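Local coordinates for Alpha/beta hydrolase fold protein (Nakamurella multipartita, PDB 4Y7D) that probably acts as a hydrolase built on the alpha/beta hydrolase fold, its substrate not established, at residues A[20-28]-A[67-78]; A[133-141]-A[220-231]. All coordinates share one frame; numbering follows the deposited sequence. Where two conformers were deposited one is given.

Interaction 1: residues A[20-28]-A[67-78]; sequences TARGEVDCV and DRPGYFGTPLGS
One strand in from the edge of the alpha/beta hydrolase sheet, strand 23-31 meets the loop that leaves strand 62-66, and D26 touches D67 where strand 62-66 runs out. Here D67 N gives a nearly straight bond to D26 O (2.9 Å, 173°). This bond carries on the antiparallel pairing of 23-31 with 62-66, which also joins V28 to V65. Past this point the loop turns away, and side chains take over the strand's backbone groups. T74 OG1 is the acceptor for D26 N at 2.9 Å and hands its own proton to D67 O at 2.7 Å, the donor coming in from above that carbonyl's plane. This pair of bonds depends on the T74 rotation (chi1 -56°), which sets OG1 beside its own backbone N and swings CG2 toward E24 O and V25 CG2. S78 OG then donates to E24 O at 2.7 Å, while P75 CD packs against the same oxygen.

Two waters finish the D26 end. One donates to D26 OD2 and D67 OD2, carboxylate oxygens 4.7 Å apart, and accepts from G73 N; it probably eases their mutual repulsion. The other links D26 OD1 to G73 O. Both acids also have protein partners, T17 OG1 for D26 and the backbone N of H46 for D67. At the exposed far end, R22 NE donates to a water that also lies 2.7 Å from S78 O.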
loop_
_atom_site.group_PDB
_atom_site.type_symbol
_atom_site.label_atom_id
_atom_site.label_comp_id
_atom_site.label_asym_id
_atom_site.label_seq_id
_atom_site.Cartn_x
_atom_site.Cartn_y
_atom_site.Cartn_z
ATOM N N THR A 20 -21.636 5.172 2.703
ATOM C CA THR A 20 -21.564 4.513 4.016
ATOM C C THR A 20 -22.086 5.460 5.099
ATOM O O THR A 20 -22.228 6.655 4.903
ATOM C CB THR A 20 -20.133 4.066 4.408
ATOM O OG1 THR A 20 -19.416 5.151 5.026
ATOM C CG2 THR A 20 -19.344 3.541 3.206
ATOM N N ALA A 21 -22.262 4.907 6.287
ATOM C CA ALA A 21 -22.732 5.692 7.418
ATOM C C ALA A 21 -21.682 6.724 7.808
ATOM O O ALA A 21 -22.044 7.709 8.447
ATOM C CB ALA A 21 -23.064 4.787 8.610
ATOM N N ARG A 22 -20.418 6.478 7.440
ATOM C CA ARG A 22 -19.323 7.433 7.728
ATOM C C ARG A 22 -19.020 8.402 6.579
ATOM O O ARG A 22 -18.121 9.265 6.710
ATOM C CB ARG A 22 -18.084 6.672 8.127
ATOM C CG ARG A 22 -18.218 5.852 9.416
ATOM C CD ARG A 22 -18.287 6.709 10.671
ATOM N NE ARG A 22 -17.087 7.551 10.793
ATOM C CZ ARG A 22 -16.796 8.260 11.877
ATOM N NH1 ARG A 22 -17.633 8.253 12.931
ATOM N NH2 ARG A 22 -15.668 8.998 11.913
ATOM N N GLY A 23 -19.765 8.296 5.481
ATOM C CA GLY A 23 -19.592 9.140 4.289
ATOM C C GLY A 23 -19.367 8.318 3.039
ATOM O O GLY A 23 -19.285 7.091 3.079
ATOM N N GLU A 24 -19.217 9.008 1.920
ATOM C CA GLU A 24 -18.967 8.339 0.663
ATOM C C GLU A 24 -17.520 7.864 0.565
ATOM O O GLU A 24 -16.608 8.524 1.055
ATOM C CB GLU A 24 -19.340 9.262 -0.507
ATOM C CG GLU A 24 -20.856 9.396 -0.661
ATOM C CD GLU A 24 -21.306 10.421 -1.688
ATOM O OE1 GLU A 24 -20.469 10.944 -2.460
ATOM O OE2 GLU A 24 -22.525 10.710 -1.721
ATOM N N VAL A 25 -17.332 6.703 -0.045
ATOM C CA VAL A 25 -15.978 6.189 -0.315
ATOM C C VAL A 25 -15.984 5.542 -1.673
ATOM O O VAL A 25 -16.917 4.770 -2.004
ATOM C CB VAL A 25 -15.422 5.227 0.798
ATOM C CG1 VAL A 25 -16.227 3.939 0.885
ATOM C CG2 VAL A 25 -13.957 4.872 0.591
ATOM N N ASP A 26 -14.978 5.855 -2.501
ATOM C CA ASP A 26 -14.872 5.212 -3.792
ATOM C C ASP A 26 -14.049 3.944 -3.690
ATOM O O ASP A 26 -13.048 3.867 -2.936
ATOM C CB ASP A 26 -14.250 6.173 -4.816
ATOM C CG ASP A 26 -15.225 7.186 -5.344
ATOM O OD1 ASP A 26 -16.402 7.295 -4.873
ATOM O OD2 ASP A 26 -14.818 7.888 -6.298
ATOM N N CYS A 27 -14.400 2.978 -4.517
ATOM C CA CYS A 27 -13.642 1.748 -4.565
ATOM C C CYS A 27 -13.795 1.050 -5.896
ATOM O O CYS A 27 -14.666 1.388 -6.685
ATOM C CB CYS A 27 -13.984 0.839 -3.384
ATOM S SG CYS A 27 -15.649 0.252 -3.408
ATOM N N VAL A 28 -12.941 0.058 -6.152
ATOM C CA VAL A 28 -13.071 -0.820 -7.280
ATOM C C VAL A 28 -13.180 -2.201 -6.686
ATOM O O VAL A 28 -12.394 -2.589 -5.825
ATOM C CB VAL A 28 -11.862 -0.716 -8.241
ATOM C CG1 VAL A 28 -11.987 -1.658 -9.419
ATOM C CG2 VAL A 28 -11.688 0.717 -8.728
ATOM N N ASP A 67 -10.139 4.116 -2.593
ATOM C CA ASP A 67 -9.461 5.410 -2.603
ATOM C C ASP A 67 -9.604 5.952 -1.178
ATOM O O ASP A 67 -10.711 6.168 -0.711
ATOM C CB ASP A 67 -10.090 6.371 -3.595
ATOM C CG ASP A 67 -9.701 6.098 -5.019
ATOM O OD1 ASP A 67 -8.482 6.099 -5.287
ATOM O OD2 ASP A 67 -10.590 5.907 -5.908
ATOM N N ARG A 68 -8.500 6.118 -0.455
ATOM C CA ARG A 68 -8.571 6.683 0.884
ATOM C C ARG A 68 -8.986 8.137 0.806
ATOM O O ARG A 68 -8.838 8.788 -0.254
ATOM C CB ARG A 68 -7.267 6.495 1.653
ATOM C CG ARG A 68 -6.978 5.013 1.938
ATOM C CD ARG A 68 -5.900 4.812 2.994
ATOM N NE ARG A 68 -4.590 5.210 2.461
ATOM C CZ ARG A 68 -3.973 6.341 2.773
ATOM N NH1 ARG A 68 -2.844 6.656 2.182
ATOM N NH2 ARG A 68 -4.529 7.175 3.618
ATOM N N PRO A 69 -9.565 8.641 1.889
ATOM C CA PRO A 69 -9.996 10.053 1.911
ATOM C C PRO A 69 -8.932 11.032 1.456
ATOM O O PRO A 69 -7.780 10.952 1.939
ATOM C CB PRO A 69 -10.380 10.252 3.363
ATOM C CG PRO A 69 -10.965 8.906 3.744
ATOM C CD PRO A 69 -10.023 7.918 3.106
ATOM N N GLY A 70 -9.344 11.936 0.556
ATOM C CA GLY A 70 -8.467 12.920 -0.023
ATOM C C GLY A 70 -7.825 12.508 -1.314
ATOM O O GLY A 70 -7.136 13.325 -1.934
ATOM N N TYR A 71 -8.005 11.244 -1.728
ATOM C CA TYR A 71 -7.511 10.758 -2.960
ATOM C C TYR A 71 -8.640 10.497 -3.947
ATOM O O TYR A 71 -9.657 9.845 -3.635
ATOM C CB TYR A 71 -6.763 9.466 -2.743
ATOM C CG TYR A 71 -5.516 9.655 -1.922
ATOM C CD1 TYR A 71 -4.352 10.125 -2.515
ATOM C CD2 TYR A 71 -5.472 9.366 -0.538
ATOM C CE1 TYR A 71 -3.196 10.248 -1.795
ATOM C CE2 TYR A 71 -4.296 9.509 0.209
ATOM C CZ TYR A 71 -3.155 9.927 -0.441
ATOM O OH TYR A 71 -1.970 10.051 0.237
ATOM N N PHE A 72 -8.437 11.008 -5.153
ATOM C CA PHE A 72 -9.429 10.922 -6.212
ATOM C C PHE A 72 -10.814 11.285 -5.690
ATOM O O PHE A 72 -10.979 12.374 -5.177
ATOM C CB PHE A 72 -9.385 9.554 -6.896
ATOM C CG PHE A 72 -8.116 9.301 -7.694
ATOM C CD1 PHE A 72 -7.519 10.319 -8.428
ATOM C CD2 PHE A 72 -7.577 8.016 -7.780
ATOM C CE1 PHE A 72 -6.354 10.085 -9.149
ATOM C CE2 PHE A 72 -6.440 7.765 -8.548
ATOM C CZ PHE A 72 -5.839 8.808 -9.242
ATOM N N GLY A 73 -11.807 10.378 -5.814
ATOM C CA GLY A 73 -13.172 10.770 -5.479
ATOM C C GLY A 73 -13.620 10.654 -4.031
ATOM O O GLY A 73 -14.764 11.044 -3.721
ATOM N N THR A 74 -12.784 10.111 -3.150
ATOM C CA THR A 74 -13.201 9.954 -1.757
ATOM C C THR A 74 -12.959 11.264 -1.036
ATOM O O THR A 74 -11.814 11.687 -0.925
ATOM C CB THR A 74 -12.514 8.807 -1.057
ATOM O OG1 THR A 74 -12.733 7.575 -1.777
ATOM C CG2 THR A 74 -12.992 8.655 0.346
ATOM N N PRO A 75 -14.008 11.893 -0.516
ATOM C CA PRO A 75 -13.761 13.156 0.146
ATOM C C PRO A 75 -12.967 13.007 1.426
ATOM O O PRO A 75 -13.095 12.042 2.144
ATOM C CB PRO A 75 -15.163 13.717 0.438
ATOM C CG PRO A 75 -16.087 12.592 0.298
ATOM C CD PRO A 75 -15.415 11.488 -0.456
ATOM N N LEU A 76 -12.125 14.003 1.721
ATOM C CA LEU A 76 -11.378 13.984 2.965
ATOM C C LEU A 76 -12.276 13.830 4.190
ATOM O O LEU A 76 -11.918 13.118 5.155
ATOM C CB LEU A 76 -10.494 15.279 3.042
ATOM C CG LEU A 76 -9.482 15.286 4.164
ATOM C CD1 LEU A 76 -8.595 14.023 4.167
ATOM C CD2 LEU A 76 -8.640 16.545 4.096
ATOM N N GLY A 77 -13.456 14.451 4.140
ATOM C CA GLY A 77 -14.399 14.427 5.232
ATOM C C GLY A 77 -14.916 13.042 5.611
ATOM O O GLY A 77 -15.460 12.853 6.703
ATOM N N SER A 78 -14.738 12.062 4.738
ATOM C CA SER A 78 -15.111 10.693 5.067
ATOM C C SER A 78 -14.164 10.041 6.097
ATOM O O SER A 78 -14.460 8.957 6.636
ATOM C CB SER A 78 -15.187 9.870 3.793
ATOM O OG SER A 78 -16.317 10.264 3.062
HETATM O O HOH W 1 -14.864 7.943 9.154
HETATM O O HOH W 2 -16.900 10.564 8.555
HETATM O O HOH W 3 -18.878 12.493 6.124
HETATM O O HOH W 4 -12.224 7.819 -6.919
HETATM O O HOH W 5 -16.639 9.092 -2.928
#

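Interaction 2: residues A[133-141]-A[220-231]; sequences VSHRYHFDG and FDNDMDQFARID
Y137 and F227 make the backbone clasp between the loop 133-141 and the end of helix 217-227: Y137 N donates to F227 O at 3.0 Å, nearly straight (170°) but from well above the carbonyl plane. The same oxygen receives a CA-H...O contact from R136. Beside this clasp the packing is close. I230 CB lies against R136 CA, its CG2 leans on R136 N, and CD1 reaches H135 O at 3.7 Å. With an alanine here, CG2 and CD1 are gone, and a gap would probably open between the H135-R136 backbone and P111, which I230 also touches. A water pinned by Y137 O and M224 O bridges the two backbones. Further along, the F220 edge points at the F139 face, planes at 90° and centroids 5.5 Å apart. The selenium of M224, a selenomethionine, meets that ring obliquely in a Met-aromatic contact; F139 was modelled in two positions, so these details are tentative.

On the solvent side, where R136 and H138 are exposed, the contact is looser. R136 lays its chain along the carbonyls, and the bend at chi3 (-70°) brings NE to I230 O at 2.8 Å. A228 O sits over one face of the guanidinium, whereas I230 O and D231 OD1 approach its edge. NH2 adds only weak bonds to I230 O and R229 O and a long salt bridge to D231 OD1 at 3.5 Å. A228 CB meets the H138 ring obliquely, near ND1 and CE1.

Beneath, F227, I230 and V133 rest on P111 at the start of helix 110-119, while H135 stacks on F257 of helix 255-264, which Y137 touches too.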
loop_
_atom_site.group_PDB
_atom_site.type_symbol
_atom_site.label_atom_id
_atom_site.label_comp_id
_atom_site.label_asym_id
_atom_site.label_seq_id
_atom_site.Cartn_x
_atom_site.Cartn_y
_atom_site.Cartn_z
ATOM N N VAL A 133 3.813 1.850 7.581
ATOM C CA VAL A 133 3.988 2.763 8.668
ATOM C C VAL A 133 3.193 2.289 9.903
ATOM O O VAL A 133 1.975 2.220 9.879
ATOM C CB VAL A 133 3.595 4.195 8.269
ATOM C CG1 VAL A 133 3.657 5.140 9.459
ATOM C CG2 VAL A 133 4.493 4.730 7.156
ATOM N N SER A 134 3.918 2.059 10.986
ATOM C CA SER A 134 3.388 1.387 12.192
ATOM C C SER A 134 3.503 2.255 13.441
ATOM O O SER A 134 3.041 1.847 14.542
ATOM C CB SER A 134 4.106 0.054 12.400
ATOM O OG SER A 134 5.513 0.267 12.549
ATOM N N HIS A 135 4.090 3.453 13.291
ATOM C CA HIS A 135 4.199 4.388 14.385
ATOM C C HIS A 135 4.492 5.749 13.790
ATOM O O HIS A 135 4.446 5.899 12.583
ATOM C CB HIS A 135 5.223 3.960 15.462
ATOM C CG HIS A 135 6.662 3.873 14.999
ATOM N ND1 HIS A 135 7.401 4.975 14.621
ATOM C CD2 HIS A 135 7.509 2.811 14.917
ATOM C CE1 HIS A 135 8.638 4.590 14.315
ATOM N NE2 HIS A 135 8.714 3.277 14.464
ATOM N N ARG A 136 4.637 6.781 14.622
ATOM C CA ARG A 136 4.860 8.120 14.125
ATOM C C ARG A 136 5.955 8.137 13.045
ATOM O O ARG A 136 7.009 7.516 13.194
ATOM C CB ARG A 136 5.241 9.086 15.239
ATOM C CG ARG A 136 5.324 10.540 14.795
ATOM C CD ARG A 136 5.494 11.491 15.988
ATOM N NE ARG A 136 4.271 11.552 16.794
ATOM C CZ ARG A 136 4.039 12.525 17.702
ATOM N NH1 ARG A 136 4.929 13.473 17.936
ATOM N NH2 ARG A 136 2.891 12.561 18.383
ATOM N N TYR A 137 5.702 8.913 12.000
ATOM C CA TYR A 137 6.587 8.975 10.844
ATOM C C TYR A 137 6.670 10.381 10.348
ATOM O O TYR A 137 5.646 11.068 10.252
ATOM C CB TYR A 137 6.104 8.083 9.714
ATOM C CG TYR A 137 6.695 8.440 8.354
ATOM C CD1 TYR A 137 7.866 7.841 7.898
ATOM C CD2 TYR A 137 6.080 9.377 7.536
ATOM C CE1 TYR A 137 8.422 8.171 6.653
ATOM C CE2 TYR A 137 6.618 9.722 6.296
ATOM C CZ TYR A 137 7.774 9.105 5.850
ATOM O OH TYR A 137 8.282 9.468 4.628
ATOM N N HIS A 138 7.897 10.824 10.049
ATOM C CA HIS A 138 8.142 12.173 9.483
ATOM C C HIS A 138 8.707 12.102 8.057
ATOM O O HIS A 138 9.698 11.422 7.791
ATOM C CB HIS A 138 9.100 12.902 10.365
ATOM C CG HIS A 138 8.517 13.229 11.691
ATOM N ND1 HIS A 138 7.586 14.226 11.854
ATOM C CD2 HIS A 138 8.682 12.653 12.901
ATOM C CE1 HIS A 138 7.255 14.291 13.129
ATOM N NE2 HIS A 138 7.885 13.326 13.777
ATOM N N PHE A 139 7.981 12.725 7.150
ATOM C CA PHE A 139 8.346 12.807 5.734
ATOM C C PHE A 139 9.516 13.773 5.578
ATOM O O PHE A 139 9.482 14.859 6.109
ATOM C CB PHE A 139 7.111 13.310 4.971
ATOM C CG PHE A 139 7.326 13.660 3.512
ATOM C CD1 PHE A 139 7.881 12.752 2.623
ATOM C CD2 PHE A 139 6.888 14.911 3.014
ATOM C CE1 PHE A 139 8.019 13.086 1.274
ATOM C CE2 PHE A 139 7.024 15.239 1.679
ATOM C CZ PHE A 139 7.590 14.316 0.810
ATOM N N ASP A 140 10.557 13.347 4.876
ATOM C CA ASP A 140 11.594 14.274 4.418
ATOM C C ASP A 140 11.096 14.851 3.085
ATOM O O ASP A 140 10.781 14.094 2.141
ATOM C CB ASP A 140 13.004 13.625 4.310
ATOM C CG ASP A 140 12.972 12.137 3.945
ATOM O OD1 ASP A 140 12.247 11.754 3.001
ATOM O OD2 ASP A 140 13.704 11.361 4.602
ATOM N N GLY A 141 10.969 16.164 3.020
ATOM C CA GLY A 141 10.475 16.784 1.824
ATOM C C GLY A 141 11.316 16.435 0.608
ATOM O O GLY A 141 12.283 15.648 0.649
ATOM N N PHE A 220 -2.609 13.265 0.336
ATOM C CA PHE A 220 -1.177 13.170 0.623
ATOM C C PHE A 220 -0.792 14.125 1.754
ATOM O O PHE A 220 -0.136 13.725 2.711
ATOM C CB PHE A 220 -0.357 13.471 -0.621
ATOM C CG PHE A 220 1.129 13.469 -0.350
ATOM C CD1 PHE A 220 1.768 12.281 -0.104
ATOM C CD2 PHE A 220 1.831 14.665 -0.232
ATOM C CE1 PHE A 220 3.119 12.243 0.204
ATOM C CE2 PHE A 220 3.209 14.660 0.057
ATOM C CZ PHE A 220 3.849 13.437 0.257
ATOM N N ASP A 221 -1.212 15.389 1.655
ATOM C CA ASP A 221 -0.928 16.388 2.703
ATOM C C ASP A 221 -1.546 15.965 4.051
ATOM O O ASP A 221 -0.933 16.053 5.112
ATOM C CB ASP A 221 -1.527 17.735 2.291
ATOM C CG ASP A 221 -0.732 18.418 1.190
ATOM O OD1 ASP A 221 0.396 17.972 0.904
ATOM O OD2 ASP A 221 -1.215 19.426 0.647
ATOM N N ASN A 222 -2.762 15.426 3.983
ATOM C CA ASN A 222 -3.412 14.913 5.177
ATOM C C ASN A 222 -2.611 13.751 5.815
ATOM O O ASN A 222 -2.389 13.699 7.027
ATOM C CB ASN A 222 -4.819 14.415 4.849
ATOM C CG ASN A 222 -5.513 13.905 6.085
ATOM O OD1 ASN A 222 -5.660 14.656 7.033
ATOM N ND2 ASN A 222 -5.895 12.663 6.113
ATOM N N ASP A 223 -2.165 12.828 4.988
ATOM C CA ASP A 223 -1.384 11.672 5.488
ATOM C C ASP A 223 -0.077 12.175 6.138
ATOM O O ASP A 223 0.324 11.738 7.226
ATOM C CB ASP A 223 -1.023 10.698 4.373
ATOM C CG ASP A 223 -2.166 9.877 3.851
ATOM O OD1 ASP A 223 -3.259 9.823 4.464
ATOM O OD2 ASP A 223 -1.951 9.247 2.769
HETATM N N MSE A 224 0.582 13.111 5.486
HETATM C CA MSE A 224 1.868 13.600 6.047
HETATM C C MSE A 224 1.618 14.267 7.379
HETATM O O MSE A 224 2.396 14.131 8.337
HETATM C CB MSE A 224 2.598 14.532 5.055
HETATM C CG MSE A 224 2.995 13.759 3.793
HETATM SE SE MSE A 224 4.196 12.179 3.933
HETATM C CE MSE A 224 2.946 10.683 3.900
ATOM N N ASP A 225 0.543 15.027 7.485
ATOM C CA ASP A 225 0.231 15.678 8.723
ATOM C C ASP A 225 -0.163 14.670 9.823
ATOM O O ASP A 225 0.315 14.751 10.977
ATOM C CB ASP A 225 -0.884 16.693 8.519
ATOM C CG ASP A 225 -1.359 17.257 9.797
ATOM O OD1 ASP A 225 -0.536 17.745 10.558
ATOM O OD2 ASP A 225 -2.563 17.236 10.063
ATOM N N GLN A 226 -0.990 13.689 9.463
ATOM C CA GLN A 226 -1.459 12.740 10.445
ATOM C C GLN A 226 -0.355 11.808 10.904
ATOM O O GLN A 226 -0.287 11.471 12.076
ATOM C CB GLN A 226 -2.606 11.900 9.861
ATOM C CG GLN A 226 -3.923 12.669 9.716
ATOM C CD GLN A 226 -4.420 13.141 11.051
ATOM O OE1 GLN A 226 -4.424 12.386 11.997
ATOM N NE2 GLN A 226 -4.776 14.377 11.156
ATOM N N PHE A 227 0.492 11.351 9.987
ATOM C CA PHE A 227 1.524 10.386 10.388
ATOM C C PHE A 227 2.523 11.021 11.342
ATOM O O PHE A 227 3.067 10.331 12.206
ATOM C CB PHE A 227 2.280 9.787 9.192
ATOM C CG PHE A 227 1.420 9.040 8.204
ATOM C CD1 PHE A 227 0.101 8.756 8.460
ATOM C CD2 PHE A 227 1.961 8.616 7.031
ATOM C CE1 PHE A 227 -0.674 8.061 7.542
ATOM C CE2 PHE A 227 1.194 7.953 6.089
ATOM C CZ PHE A 227 -0.122 7.692 6.357
ATOM N N ALA A 228 2.776 12.325 11.199
ATOM C CA ALA A 228 3.627 13.063 12.107
ATOM C C ALA A 228 3.029 13.263 13.509
ATOM O O ALA A 228 3.727 13.714 14.434
ATOM C CB ALA A 228 3.993 14.437 11.499
ATOM N N ARG A 229 1.734 12.982 13.642
ATOM C CA ARG A 229 1.022 13.162 14.899
ATOM C C ARG A 229 0.617 11.857 15.595
ATOM O O ARG A 229 0.027 11.898 16.680
ATOM C CB ARG A 229 -0.275 13.946 14.660
ATOM C CG ARG A 229 -0.118 15.417 14.364
ATOM C CD ARG A 229 -1.529 15.961 14.105
ATOM N NE ARG A 229 -1.526 17.083 13.184
ATOM C CZ ARG A 229 -1.253 18.355 13.524
ATOM N NH1 ARG A 229 -0.934 18.676 14.781
ATOM N NH2 ARG A 229 -1.287 19.319 12.592
ATOM N N ILE A 230 0.956 10.704 15.023
ATOM C CA ILE A 230 0.607 9.439 15.664
ATOM C C ILE A 230 1.166 9.345 17.081
ATOM O O ILE A 230 2.351 9.576 17.337
ATOM C CB ILE A 230 1.079 8.236 14.823
ATOM C CG1 ILE A 230 0.334 8.180 13.509
ATOM C CG2 ILE A 230 0.887 6.925 15.581
ATOM C CD1 ILE A 230 0.998 7.243 12.502
ATOM N N ASP A 231 0.288 9.008 18.018
ATOM C CA ASP A 231 0.667 8.781 19.422
ATOM C C ASP A 231 1.038 7.299 19.551
ATOM O O ASP A 231 2.208 6.935 19.613
ATOM C CB ASP A 231 -0.538 9.218 20.321
ATOM C CG ASP A 231 -0.838 10.736 20.200
ATOM O OD1 ASP A 231 0.137 11.504 20.202
ATOM O OD2 ASP A 231 -2.024 11.168 20.045
HETATM O O HOH W 6 4.810 12.821 8.281
#

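In the fold
Both contacts are partly buried, with centres about 19 Å apart, yet they share no strand or helix. Interaction 1 lies near the sheet's edge, at its next-to-last strand, and its chemistry is polar: hydroxyls, backbone groups and waters. Interaction 2 fastens the loop after strand 124-130 to the end of helix 217-227, mixing aromatic and aliphatic packing with an arginine at the surface. Its segments bracket a largely helical, strand-free insertion, consistent with the cap of alpha/beta hydrolases. The two meet at D223, whose OD2 forms a salt bridge with R68 NH1 and a probable hydrogen bond with Y71 OH, tying loop 67-78 to the helix of interaction 2.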